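Local coordinates for coenzyme F420-dependent N(5),N(10)-methenyltetrahydromethanopterin reductase-related protein (PDB 6HUZ) that binds the iron-guanylylpyridinol cofactor and methenyl-tetrahydrofolate, and as a bacterial [Fe]-hydrogenase paralog probably uses tetrahydrofolate derivatives as substrates, at residues Pro105-Asn110 against Glu138-Ser143. Numbering follows the deposited sequence.
Sequences PYLVEN and EDIGFS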
loop_
_atom_site.group_PDB
_atom_site.type_symbol
_atom_site.label_atom_id
_atom_site.label_comp_id
_atom_site.label_asym_id
_atom_site.label_seq_id
_atom_site.Cartn_x
_atom_site.Cartn_y
_atom_site.Cartn_z
ATOM N N PRO A 105 36.193 -12.896 6.646
ATOM C CA PRO A 105 37.114 -13.997 6.984
ATOM C C PRO A 105 37.706 -13.953 8.389
ATOM O O PRO A 105 38.321 -14.935 8.809
ATOM C CB PRO A 105 38.253 -13.866 5.951
ATOM C CG PRO A 105 38.059 -12.563 5.268
ATOM C CD PRO A 105 36.813 -11.901 5.746
ATOM N N TYR A 106 37.551 -12.824 9.102
ATOM C CA TYR A 106 38.134 -12.643 10.435
ATOM C C TYR A 106 37.189 -12.823 11.615
ATOM O O TYR A 106 37.674 -12.973 12.723
ATOM C CB TYR A 106 38.732 -11.246 10.504
ATOM C CG TYR A 106 39.769 -10.995 9.432
ATOM C CD1 TYR A 106 41.101 -11.329 9.638
ATOM C CD2 TYR A 106 39.421 -10.411 8.217
ATOM C CE1 TYR A 106 42.066 -11.087 8.666
ATOM C CE2 TYR A 106 40.381 -10.157 7.237
ATOM C CZ TYR A 106 41.707 -10.499 7.470
ATOM O OH TYR A 106 42.696 -10.269 6.540
ATOM N N LEU A 107 35.861 -12.788 11.403
ATOM C CA LEU A 107 34.910 -12.932 12.505
ATOM C C LEU A 107 35.069 -14.299 13.155
ATOM O O LEU A 107 35.460 -15.247 12.482
ATOM C CB LEU A 107 33.463 -12.684 12.014
ATOM C CG LEU A 107 33.196 -11.260 11.516
ATOM C CD1 LEU A 107 31.876 -11.174 10.689
ATOM C CD2 LEU A 107 33.200 -10.258 12.656
ATOM N N VAL A 108 34.795 -14.403 14.464
ATOM C CA VAL A 108 34.941 -15.675 15.174
ATOM C C VAL A 108 33.940 -16.680 14.675
ATOM O O VAL A 108 32.906 -16.296 14.117
ATOM C CB VAL A 108 34.846 -15.544 16.720
ATOM C CG1 VAL A 108 35.795 -14.474 17.246
ATOM C CG2 VAL A 108 33.416 -15.294 17.192
ATOM N N GLU A 109 34.220 -17.968 14.872
ATOM C CA GLU A 109 33.272 -18.983 14.422
ATOM C C GLU A 109 31.880 -18.705 15.039
ATOM O O GLU A 109 31.792 -18.323 16.205
ATOM C CB GLU A 109 33.778 -20.391 14.765
ATOM C CG GLU A 109 32.988 -21.508 14.093
ATOM C CD GLU A 109 33.381 -21.818 12.659
ATOM O OE1 GLU A 109 34.358 -21.212 12.161
ATOM O OE2 GLU A 109 32.709 -22.672 12.033
ATOM N N ASN A 110 30.807 -18.868 14.230
ATOM C CA ASN A 110 29.400 -18.649 14.593
ATOM C C ASN A 110 29.066 -17.181 14.890
ATOM O O ASN A 110 28.057 -16.911 15.526
ATOM C CB ASN A 110 28.975 -19.557 15.743
ATOM C CG ASN A 110 29.249 -21.019 15.470
ATOM O OD1 ASN A 110 28.868 -21.574 14.432
ATOM N ND2 ASN A 110 29.920 -21.682 16.396
ATOM N N GLU A 138 29.909 -20.505 6.165
ATOM C CA GLU A 138 28.491 -20.870 6.241
ATOM C C GLU A 138 27.995 -20.840 7.686
ATOM O O GLU A 138 26.808 -20.997 7.923
ATOM C CB GLU A 138 28.266 -22.264 5.654
ATOM C CG GLU A 138 28.470 -22.316 4.155
ATOM C CD GLU A 138 29.912 -22.441 3.701
ATOM O OE1 GLU A 138 30.826 -22.495 4.559
ATOM O OE2 GLU A 138 30.124 -22.482 2.469
ATOM N N ASP A 139 28.907 -20.661 8.642
ATOM C CA ASP A 139 28.577 -20.594 10.056
ATOM C C ASP A 139 28.147 -19.182 10.429
ATOM O O ASP A 139 27.495 -18.986 11.452
ATOM C CB ASP A 139 29.811 -20.976 10.889
ATOM C CG ASP A 139 30.954 -19.994 10.722
ATOM O OD1 ASP A 139 31.486 -19.885 9.594
ATOM O OD2 ASP A 139 31.306 -19.329 11.708
ATOM N N ILE A 140 28.533 -18.187 9.626
ATOM C CA ILE A 140 28.171 -16.812 9.937
ATOM C C ILE A 140 26.685 -16.569 9.783
ATOM O O ILE A 140 26.086 -16.938 8.770
ATOM C CB ILE A 140 28.999 -15.798 9.115
ATOM C CG1 ILE A 140 30.497 -15.922 9.526
ATOM C CG2 ILE A 140 28.469 -14.377 9.336
ATOM C CD1 ILE A 140 31.304 -14.701 9.358
ATOM N N GLY A 141 26.115 -15.932 10.806
ATOM C CA GLY A 141 24.708 -15.583 10.855
ATOM C C GLY A 141 24.441 -14.168 10.391
ATOM O O GLY A 141 25.306 -13.302 10.473
ATOM N N PHE A 142 23.234 -13.924 9.892
ATOM C CA PHE A 142 22.816 -12.605 9.396
ATOM C C PHE A 142 21.525 -12.195 10.028
ATOM O O PHE A 142 20.554 -12.928 9.947
ATOM C CB PHE A 142 22.640 -12.634 7.876
ATOM C CG PHE A 142 23.976 -12.807 7.213
ATOM C CD1 PHE A 142 24.505 -14.068 7.007
ATOM C CD2 PHE A 142 24.737 -11.706 6.852
ATOM C CE1 PHE A 142 25.736 -14.225 6.402
ATOM C CE2 PHE A 142 25.972 -11.870 6.264
ATOM C CZ PHE A 142 26.466 -13.127 6.048
ATOM N N SER A 143 21.499 -11.028 10.660
ATOM C CA SER A 143 20.290 -10.527 11.314
ATOM C C SER A 143 20.401 -9.013 11.418
ATOM O O SER A 143 21.102 -8.410 10.606
ATOM C CB SER A 143 20.134 -11.162 12.689
ATOM O OG SER A 143 18.928 -10.786 13.330
HETATM O O HOH W 1 33.512 -21.918 9.298
HETATM O O HOH W 2 26.601 -20.720 13.359
#
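With chi1 at 64°, Asp-139 holds its CG between its own backbone N and carbonyl carbon, while Glu-109 carries CG anti to its backbone N (chi1 -169°) and then bends at chi2, which brings CD, and with it the carboxylate, over that of Asp-139. The two planes lie only 5° apart, stacked, with Glu-109 CD 3.4 Å from Asp-139 OD2. Two acids would be expected to repel at this distance, but the neighbourhood offers compensation. Asp-139 OD2 accepts a nearly straight hydrogen bond from Asn-110 N (2.6 Å) through its anti lone pair, and OD1 forms a salt bridge with Arg-137, whose guanidinium also binds Leu-107 O. Water 1 lies 2.9 Å from both Glu-109 OE2 and Asp-139 OD1 and can donate to either, though it has more acceptors in reach than protons. The short aspartate thus suits its place, since its carboxylate can reach a main-chain N-H of the facing loop. Asn-110 has a positive phi, a conformation asparagine tolerates comparatively well; its OD1 meets water 2 at 2.6 Å, and the same water donates to Asp-139 O. Gln-176 NE2 ties Asn-110 O to Asp-139 O as a second bridge. On the buried side the contact turns apolar: Leu-107 CD1 packs against Ile-140 CD1 at 3.8 Å, the branched chains crossing at about a right angle, and both also rest on Ile-113. The contact thereby joins the loop after helix 95-103 to the lead-in of strand 141-144, just ahead of where this strand pairs in parallel with 112-115 at one edge of the six-stranded sheet, whose 3-2-1-4-5-6 order is that of the Rossmann fold.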